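Local coordinates for PHOX (Pseudomonas fluorescens, PDB 4A9V), which probably hydrolyses phosphate monoesters as an alkaline phosphatase, using a complex iron-calcium cofactor in a beta-propeller fold, at residues R142-G145 against N146-L149; A57-Q60 against E61-G65; P254-P257 against Q258-P261. All coordinates share one frame; numbering follows the deposited sequence.

Interaction 1 of 3, residues R142-G145 against N146-L149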
ATOM      1  N   ARG A 142     -14.267 -11.555   5.607  1.00  6.98           N
ATOM      2  CA  ARG A 142     -13.318 -11.628   4.499  1.00  7.25           C
ATOM      3  C   ARG A 142     -13.949 -11.099   3.220  1.00  7.21           C
ATOM      4  O   ARG A 142     -15.024 -11.538   2.815  1.00  8.87           O
ATOM      5  CB  ARG A 142     -12.829 -13.058   4.275  1.00  7.96           C
ATOM      6  CG  ARG A 142     -11.852 -13.574   5.314  1.00  7.85           C
ATOM      7  CD  ARG A 142     -10.635 -12.679   5.512  1.00  7.38           C
ATOM      8  NE  ARG A 142     -10.042 -12.197   4.268  1.00  6.94           N
ATOM      9  CZ  ARG A 142      -9.476 -12.982   3.358  1.00  7.44           C
ATOM     10  NH1 ARG A 142      -9.189 -14.243   3.642  1.00  8.43           N
ATOM     11  NH2 ARG A 142      -9.189 -12.511   2.151  1.00  7.97           N
ATOM     12  N   ILE A 143     -13.214 -10.220   2.552  1.00  7.04           N
ATOM     13  CA  ILE A 143     -13.428  -9.896   1.162  1.00  7.30           C
ATOM     14  C   ILE A 143     -12.217 -10.456   0.431  1.00  7.39           C
ATOM     15  O   ILE A 143     -11.088 -10.242   0.869  1.00  9.04           O
ATOM     16  CB  ILE A 143     -13.549  -8.374   0.973  1.00  8.45           C
ATOM     17  CG1 ILE A 143     -14.752  -7.850   1.770  1.00 10.98           C
ATOM     18  CG2 ILE A 143     -13.682  -8.025  -0.498  1.00 10.76           C
ATOM     19  CD1 ILE A 143     -14.679  -6.396   2.162  1.00 14.14           C
ATOM     20  N   HIS A 144     -12.444 -11.337  -0.526  1.00  7.26           N
ATOM     21  CA  HIS A 144     -11.331 -12.042  -1.134  1.00  7.45           C
ATOM     22  C   HIS A 144     -11.369 -11.982  -2.636  1.00  7.22           C
ATOM     23  O   HIS A 144     -12.193 -11.277  -3.235  1.00  7.71           O
ATOM     24  CB  HIS A 144     -11.275 -13.483  -0.625  1.00  8.05           C
ATOM     25  CG  HIS A 144     -12.548 -14.250  -0.837  1.00  7.99           C
ATOM     26  ND1 HIS A 144     -12.995 -14.584  -2.065  1.00  9.04           N
ATOM     27  CD2 HIS A 144     -13.485 -14.730   0.070  1.00  9.56           C
ATOM     28  CE1 HIS A 144     -14.159 -15.237  -1.950  1.00  9.53           C
ATOM     29  NE2 HIS A 144     -14.448 -15.346  -0.640  1.00  9.84           N
ATOM     30  N   GLY A 145     -10.454 -12.704  -3.270  1.00  7.49           N
ATOM     31  CA  GLY A 145     -10.253 -12.596  -4.705  1.00  7.72           C
ATOM     32  C   GLY A 145     -11.373 -13.143  -5.571  1.00  7.25           C
ATOM     33  O   GLY A 145     -11.371 -12.908  -6.780  1.00  8.90           O
ATOM     34  N   ASN A 146     -12.354 -13.802  -4.954  1.00  8.29           N
ATOM     35  CA  ASN A 146     -13.561 -14.239  -5.663  1.00  9.05           C
ATOM     36  C   ASN A 146     -14.854 -13.576  -5.162  1.00  9.33           C
ATOM     37  O   ASN A 146     -15.933 -13.932  -5.624  1.00 11.44           O
ATOM     38  CB  ASN A 146     -13.703 -15.770  -5.611  1.00  9.51           C
ATOM     39  CG  ASN A 146     -12.860 -16.471  -6.661  1.00  9.28           C
ATOM     40  OD1 ASN A 146     -12.949 -16.158  -7.850  1.00 10.65           O
ATOM     41  ND2 ASN A 146     -12.083 -17.464  -6.235  1.00 11.04           N
ATOM     42  N   SER A 147     -14.759 -12.575  -4.286  1.00  8.24           N
ATOM     43  CA  SER A 147     -15.966 -11.963  -3.728  1.00  8.11           C
ATOM     44  C   SER A 147     -16.708 -11.139  -4.780  1.00  8.60           C
ATOM     45  O   SER A 147     -16.085 -10.447  -5.576  1.00  9.47           O
ATOM     46  CB  SER A 147     -15.611 -11.066  -2.550  1.00  8.17           C
ATOM     47  OG  SER A 147     -15.066 -11.802  -1.464  1.00  8.89           O
ATOM     48  N   PRO A 148     -18.042 -11.077  -4.682  1.00  8.64           N
ATOM     49  CA  PRO A 148     -18.781 -10.266  -5.644  1.00  9.94           C
ATOM     50  C   PRO A 148     -18.718  -8.774  -5.319  1.00  9.34           C
ATOM     51  O   PRO A 148     -19.184  -8.353  -4.265  1.00 14.95           O
ATOM     52  CB  PRO A 148     -20.210 -10.803  -5.533  1.00 13.10           C
ATOM     53  CG  PRO A 148     -20.299 -11.385  -4.164  1.00 16.04           C
ATOM     54  CD  PRO A 148     -18.927 -11.918  -3.860  1.00 12.62           C
ATOM     55  N   LEU A 149     -18.155  -7.992  -6.237  1.00  8.45           N
ATOM     56  CA  LEU A 149     -17.996  -6.549  -6.068  1.00  8.67           C
ATOM     57  C   LEU A 149     -18.709  -5.799  -7.188  1.00  8.44           C
ATOM     58  O   LEU A 149     -19.048  -6.367  -8.222  1.00 10.01           O
ATOM     59  CB  LEU A 149     -16.507  -6.163  -6.081  1.00  9.45           C
ATOM     60  CG  LEU A 149     -15.743  -6.167  -4.763  1.00 14.28           C
ATOM     61  CD1 LEU A 149     -15.844  -7.454  -3.971  1.00 17.16           C
ATOM     62  CD2 LEU A 149     -14.284  -5.806  -4.974  1.00 15.76           C
TER
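Asn146 and Ser147 close a type I beta turn back onto His144, just where the chain leaves one strand and is about to enter the next. At Asn146 it is the backbone that does the gripping: its N gives a hydrogen bond to His144 ND1 at 3.1 Å, lying almost in the plane of the imidazole and at its edge, while its CB packs against His144 CE1 at 3.7 Å. The imidazole reaches this spot because its CG stands between the backbone N and the carbonyl carbon (chi1 56°), folding the ring over the turn. That bond leaves ND1 as an acceptor, which would put the proton of a neutral ring on NE2. The amide oxygen of Asn146 is taken by Arg233, which also bonds Gly145 O.

Ser147 follows with two bonds to His144. Its N reaches His144 O at 3.1 Å, the bond that closes the turn, and its OG receives His144 N at 2.8 Å in an almost straight line (177°). The same OG sits 3.4 Å above the centre of the imidazole face, so the turn meets the ring twice, with a hydrogen bond at its edge and a hydroxyl over one face. Beyond it, Leu149 CD1 meets Ile143 CG2 at 4.1 Å, the two side chains crossing at about a right angle.

The turn joins strand 130-144, at the border of a four-stranded antiparallel sheet, to strand 148-152 of the six-stranded mixed sheet. Ile143 pairs its backbone with Val119 and Leu149 with Val172, while the side chains of both lean on strand 249-252.

Interaction 2 of 3, residues A57-Q60 against E61-G65; sequences AAAQ and EVQFG
Glu61, Val62 and Gln63 each turn a backbone N-H back onto the last carbonyls of the short helix 57-60. Glu61 N is shared: its main bond goes to Ala57 O at 3.0 Å, with a weak second one to Ala58 O. Val62 N then reaches Ala59 O at 3.0 Å and Gln63 N reaches Gln60 O at 3.2 Å. The spacing has thus dropped from four residues to three, and the last of these bonds closes a type I turn from Gln60 to Gln63.

Gln60 carries the contact one step further. Its CG lies anti to the backbone N (chi1 -179°) and the chain bends at chi2 (64°), which swings the amide alongside the departing backbone, where NE2 donates to Phe64 O at 3.1 Å. Phe64 O lies close to the amide plane, although the N-H comes from above the plane of that carbonyl. The other end of the amide, OE1, is taken by Trp38 NE1.

Gln63 crosses Gln60 at about a right angle, the two amides turned 67° apart. Its CG presses on Ala59 O at 3.2 Å. A water lies 2.8 Å from Gln63 OE1 and probably donates to it, though it has more acceptors in reach than protons, and its link to Gln60 OE1 is weak. Gln63 NE2 is satisfied by Pro47 O and Gln63 O by Arg142 NH1, while Glu61 sends OE1 into a salt bridge with Arg111.

Ala57 and Gln60 of the helix, together with Glu61, pack against helix 107-115. On the way to strand 68-76, Phe64 pairs its backbone with Gly39 and Gln40, and Gly65 N bonds Ser120 OG of strand 118-127.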
ATOM      1  N   ALA A  57      -9.529 -24.307   0.609  1.00 10.51           N
ATOM      2  CA  ALA A  57      -9.894 -22.995   0.092  1.00  9.95           C
ATOM      3  C   ALA A  57     -11.076 -22.413   0.851  1.00  8.92           C
ATOM      4  O   ALA A  57     -11.067 -21.238   1.213  1.00  9.62           O
ATOM      5  CB  ALA A  57     -10.214 -23.080  -1.388  1.00 10.79           C
ATOM      6  N   ALA A  58     -12.093 -23.234   1.094  1.00 10.17           N
ATOM      7  CA  ALA A  58     -13.276 -22.760   1.799  1.00 10.82           C
ATOM      8  C   ALA A  58     -12.934 -22.273   3.206  1.00  9.72           C
ATOM      9  O   ALA A  58     -13.474 -21.274   3.670  1.00 10.81           O
ATOM     10  CB  ALA A  58     -14.331 -23.853   1.859  1.00 12.90           C
ATOM     11  N   ALA A  59     -12.021 -22.968   3.877  1.00  9.52           N
ATOM     12  CA  ALA A  59     -11.553 -22.509   5.176  1.00  9.33           C
ATOM     13  C   ALA A  59     -10.817 -21.179   5.068  1.00  8.69           C
ATOM     14  O   ALA A  59     -11.020 -20.287   5.878  1.00  8.63           O
ATOM     15  CB  ALA A  59     -10.663 -23.554   5.828  1.00  9.74           C
ATOM     16  N   GLN A  60      -9.968 -21.035   4.056  1.00  8.34           N
ATOM     17  CA  GLN A  60      -9.194 -19.812   3.920  1.00  8.17           C
ATOM     18  C   GLN A  60     -10.101 -18.611   3.639  1.00  7.92           C
ATOM     19  O   GLN A  60      -9.794 -17.497   4.067  1.00  7.78           O
ATOM     20  CB  GLN A  60      -8.128 -19.956   2.833  1.00  8.07           C
ATOM     21  CG  GLN A  60      -7.255 -18.719   2.651  1.00  7.68           C
ATOM     22  CD  GLN A  60      -6.422 -18.382   3.872  1.00  7.89           C
ATOM     23  OE1 GLN A  60      -5.403 -19.008   4.146  1.00  8.88           O
ATOM     24  NE2 GLN A  60      -6.856 -17.378   4.613  1.00  8.44           N
ATOM     25  N   GLU A  61     -11.261 -18.860   3.028  1.00  8.48           N
ATOM     26  CA  GLU A  61     -12.239 -17.799   2.786  1.00  9.01           C
ATOM     27  C   GLU A  61     -12.881 -17.261   4.059  1.00  8.48           C
ATOM     28  O   GLU A  61     -13.508 -16.204   4.016  1.00  9.04           O
ATOM     29  CB  GLU A  61     -13.319 -18.269   1.803  1.00  9.08           C
ATOM     30  CG  GLU A  61     -12.774 -18.449   0.390  1.00  9.38           C
ATOM     31  CD  GLU A  61     -13.743 -19.092  -0.591  1.00 11.33           C
ATOM     32  OE1 GLU A  61     -14.769 -19.664  -0.171  1.00 13.34           O
ATOM     33  OE2 GLU A  61     -13.378 -19.201  -1.781  1.00 12.35           O
ATOM     34  N   VAL A  62     -12.705 -17.959   5.183  1.00  7.85           N
ATOM     35  CA  VAL A  62     -13.225 -17.507   6.476  1.00  8.54           C
ATOM     36  C   VAL A  62     -12.115 -17.378   7.525  1.00  7.82           C
ATOM     37  O   VAL A  62     -12.382 -17.309   8.724  1.00  8.41           O
ATOM     38  CB  VAL A  62     -14.362 -18.418   7.008  1.00  8.94           C
ATOM     39  CG1 VAL A  62     -15.577 -18.326   6.097  1.00 10.82           C
ATOM     40  CG2 VAL A  62     -13.903 -19.860   7.164  1.00  9.63           C
ATOM     41  N   GLN A  63     -10.877 -17.279   7.049  1.00  7.59           N
ATOM     42  CA  GLN A  63      -9.707 -17.078   7.900  1.00  7.91           C
ATOM     43  C   GLN A  63      -8.998 -15.794   7.487  1.00  7.29           C
ATOM     44  O   GLN A  63      -9.048 -15.387   6.330  1.00  7.99           O
ATOM     45  CB  GLN A  63      -8.732 -18.255   7.761  1.00  7.77           C
ATOM     46  CG  GLN A  63      -9.246 -19.541   8.385  1.00  8.39           C
ATOM     47  CD  GLN A  63      -8.515 -20.778   7.898  1.00  8.49           C
ATOM     48  OE1 GLN A  63      -7.948 -20.809   6.794  1.00  8.79           O
ATOM     49  NE2 GLN A  63      -8.598 -21.840   8.683  1.00  9.73           N
ATOM     50  N   PHE A  64      -8.339 -15.164   8.451  1.00  7.28           N
ATOM     51  CA  PHE A  64      -7.486 -14.022   8.173  1.00  7.02           C
ATOM     52  C   PHE A  64      -6.574 -14.351   6.990  1.00  6.98           C
ATOM     53  O   PHE A  64      -5.985 -15.428   6.922  1.00  7.09           O
ATOM     54  CB  PHE A  64      -6.657 -13.683   9.414  1.00  7.16           C
ATOM     55  CG  PHE A  64      -6.026 -12.322   9.374  1.00  6.87           C
ATOM     56  CD1 PHE A  64      -6.799 -11.186   9.560  1.00  8.50           C
ATOM     57  CD2 PHE A  64      -4.660 -12.184   9.229  1.00  7.54           C
ATOM     58  CE1 PHE A  64      -6.218  -9.936   9.580  1.00  9.17           C
ATOM     59  CE2 PHE A  64      -4.069 -10.934   9.243  1.00  8.84           C
ATOM     60  CZ  PHE A  64      -4.852  -9.806   9.411  1.00  9.26           C
ATOM     61  N   GLY A  65      -6.479 -13.416   6.051  1.00  6.99           N
ATOM     62  CA  GLY A  65      -5.734 -13.645   4.825  1.00  7.36           C
ATOM     63  C   GLY A  65      -4.239 -13.606   5.051  1.00  6.38           C
ATOM     64  O   GLY A  65      -3.753 -13.439   6.176  1.00  7.02           O
TER
HETATM   65  O   HOH W   1      -5.186 -20.871   6.868  1.00 10.94           O

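Interaction 3 of 3, residues P254-P257 against Q258-P261; sequences PFDP and QSTP
A type I beta turn from Asp256 to Ser259, with an Asx turn built into its first half, forms the bend of the connection between strands 249-252 and 262-264. Asp256 supplies both acceptors. Its backbone O takes two bonds from Ser259: N at 3.0 Å, from above the carbonyl plane, and OG at 2.7 Å, in that plane. The two donors therefore come to the oxygen from different directions, and two bonds grip it. Ser259 OG can reach it because a chi1 of 63° tucks the hydroxyl in over its own backbone, pointing back across the turn.

The Asx turn uses the carboxylate. A chi1 of -179° sends this group away from its own N and over the bend, and Gln258 N donates to Asp256 OD1 at 3.2 Å, meeting it from above the carboxylate plane and with a moderate angle at the hydrogen (150°). The second oxygen, OD2, rests on Ser259 CB at 3.5 Å. At the corner of the turn the Gln258 chain bends at chi2 and lays its amide against the Pro257 ring, with NE2 3.8 Å from Pro257 CB and OE1 equally far from Pro257 CG.

This is a surface turn, and its flanks tie it to the fold. Before it, Pro254 and Phe255 pack on Leu84 of strand 82-89 and Phe74 of strand 68-76. Pro257 and Gln258 touch Arg138, Ser259 O bonds Arg141, and Pro261 leans on Ile143, all three partners lying on strand 130-144, while the backbone of Pro261 pairs with Arg150 on strand 148-152.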
ATOM      1  N   PRO A 254     -16.729  -0.880   6.517  1.00  7.93           N
ATOM      2  CA  PRO A 254     -16.475  -1.924   7.504  1.00  8.34           C
ATOM      3  C   PRO A 254     -17.614  -2.087   8.510  1.00  8.49           C
ATOM      4  O   PRO A 254     -17.685  -3.102   9.196  1.00  8.58           O
ATOM      5  CB  PRO A 254     -15.201  -1.444   8.202  1.00  8.81           C
ATOM      6  CG  PRO A 254     -15.236   0.042   8.062  1.00  9.69           C
ATOM      7  CD  PRO A 254     -15.877   0.305   6.728  1.00  8.03           C
ATOM      8  N   PHE A 255     -18.465  -1.077   8.641  1.00  8.16           N
ATOM      9  CA  PHE A 255     -19.567  -1.142   9.595  1.00  8.49           C
ATOM     10  C   PHE A 255     -20.836  -1.784   9.029  1.00  8.95           C
ATOM     11  O   PHE A 255     -21.832  -1.910   9.740  1.00 11.16           O
ATOM     12  CB  PHE A 255     -19.871   0.246  10.155  1.00  9.24           C
ATOM     13  CG  PHE A 255     -18.801   0.767  11.069  1.00  9.27           C
ATOM     14  CD1 PHE A 255     -18.777   0.407  12.407  1.00 10.75           C
ATOM     15  CD2 PHE A 255     -17.783   1.570  10.583  1.00 10.65           C
ATOM     16  CE1 PHE A 255     -17.767   0.841  13.244  1.00 10.55           C
ATOM     17  CE2 PHE A 255     -16.773   2.008  11.420  1.00 11.31           C
ATOM     18  CZ  PHE A 255     -16.754   1.630  12.745  1.00 11.21           C
ATOM     19  N   ASP A 256     -20.786  -2.234   7.781  1.00  9.36           N
ATOM     20  CA  ASP A 256     -21.913  -2.950   7.182  1.00  9.80           C
ATOM     21  C   ASP A 256     -21.432  -4.256   6.563  1.00  9.72           C
ATOM     22  O   ASP A 256     -20.954  -4.279   5.434  1.00  9.11           O
ATOM     23  CB  ASP A 256     -22.594  -2.097   6.107  1.00 12.07           C
ATOM     24  CG  ASP A 256     -23.791  -2.789   5.481  1.00 14.44           C
ATOM     25  OD1 ASP A 256     -24.081  -3.947   5.855  1.00 14.45           O
ATOM     26  OD2 ASP A 256     -24.392  -2.200   4.554  1.00 21.32           O
ATOM     27  N   PRO A 257     -21.484  -5.345   7.331  1.00  9.88           N
ATOM     28  CA  PRO A 257     -20.837  -6.574   6.878  1.00 10.40           C
ATOM     29  C   PRO A 257     -21.550  -7.276   5.727  1.00 10.35           C
ATOM     30  O   PRO A 257     -21.013  -8.230   5.177  1.00 13.27           O
ATOM     31  CB  PRO A 257     -20.815  -7.460   8.134  1.00 13.75           C
ATOM     32  CG  PRO A 257     -21.784  -6.849   9.079  1.00 20.38           C
ATOM     33  CD  PRO A 257     -21.871  -5.396   8.750  1.00 12.02           C
ATOM     34  N   GLN A 258     -22.708  -6.767   5.318  1.00  9.91           N
ATOM     35  CA  GLN A 258     -23.388  -7.293   4.141  1.00 12.05           C
ATOM     36  C   GLN A 258     -23.312  -6.342   2.947  1.00 11.16           C
ATOM     37  O   GLN A 258     -23.937  -6.588   1.921  1.00 14.29           O
ATOM     38  CB  GLN A 258     -24.844  -7.619   4.469  1.00 15.15           C
ATOM     39  CG  GLN A 258     -25.003  -8.856   5.342  1.00 19.11           C
ATOM     40  CD  GLN A 258     -24.652  -8.600   6.794  1.00 19.52           C
ATOM     41  OE1 GLN A 258     -25.106  -7.622   7.391  1.00 21.95           O
ATOM     42  NE2 GLN A 258     -23.888  -9.512   7.389  1.00 26.80           N
ATOM     43  N   SER A 259     -22.522  -5.282   3.070  1.00 10.60           N
ATOM     44  CA  SER A 259     -22.361  -4.327   1.976  1.00 10.87           C
ATOM     45  C   SER A 259     -21.514  -4.897   0.846  1.00 11.15           C
ATOM     46  O   SER A 259     -20.656  -5.754   1.067  1.00 12.37           O
ATOM     47  CB  SER A 259     -21.732  -3.033   2.484  1.00 12.01           C
ATOM     48  OG  SER A 259     -20.426  -3.261   2.991  1.00 13.58           O
ATOM     49  N   THR A 260     -21.752  -4.400  -0.361  1.00  9.80           N
ATOM     50  CA  THR A 260     -20.969  -4.790  -1.525  1.00 10.41           C
ATOM     51  C   THR A 260     -19.932  -3.715  -1.834  1.00  8.84           C
ATOM     52  O   THR A 260     -20.290  -2.577  -2.133  1.00  9.47           O
ATOM     53  CB  THR A 260     -21.888  -5.000  -2.747  1.00 10.87           C
ATOM     54  OG1 THR A 260     -22.804  -6.064  -2.471  1.00 13.03           O
ATOM     55  CG2 THR A 260     -21.090  -5.345  -3.984  1.00 12.87           C
ATOM     56  N   PRO A 261     -18.637  -4.058  -1.739  1.00  7.95           N
ATOM     57  CA  PRO A 261     -17.608  -3.063  -2.024  1.00  8.51           C
ATOM     58  C   PRO A 261     -17.643  -2.603  -3.472  1.00  7.45           C
ATOM     59  O   PRO A 261     -18.152  -3.304  -4.355  1.00  8.20           O
ATOM     60  CB  PRO A 261     -16.302  -3.803  -1.710  1.00  8.55           C
ATOM     61  CG  PRO A 261     -16.707  -4.899  -0.770  1.00  9.32           C
ATOM     62  CD  PRO A 261     -18.060  -5.323  -1.257  1.00  9.79           C
TER

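Overall arrangement
Along the chain the order is interaction 2, then 1, then 3, and in space interaction 1 sits in the middle: its centre is about 11 Å from that of interaction 2 and about 12 Å from that of interaction 3, while 2 and 3 lie about 18 Å apart without touching. Arg142 packs its CB on Glu61 O, and the imidazole of His144 rests on Glu61 CG. Toward interaction 3, Thr260 packs against Pro148 and Leu149. Interactions 1 and 3 lie where the four-stranded sheet ending in strand 130-144 meets the six-stranded mixed sheet, and interaction 2 packs on the end of that edge strand; all three are away from the iron-calcium site of the propeller.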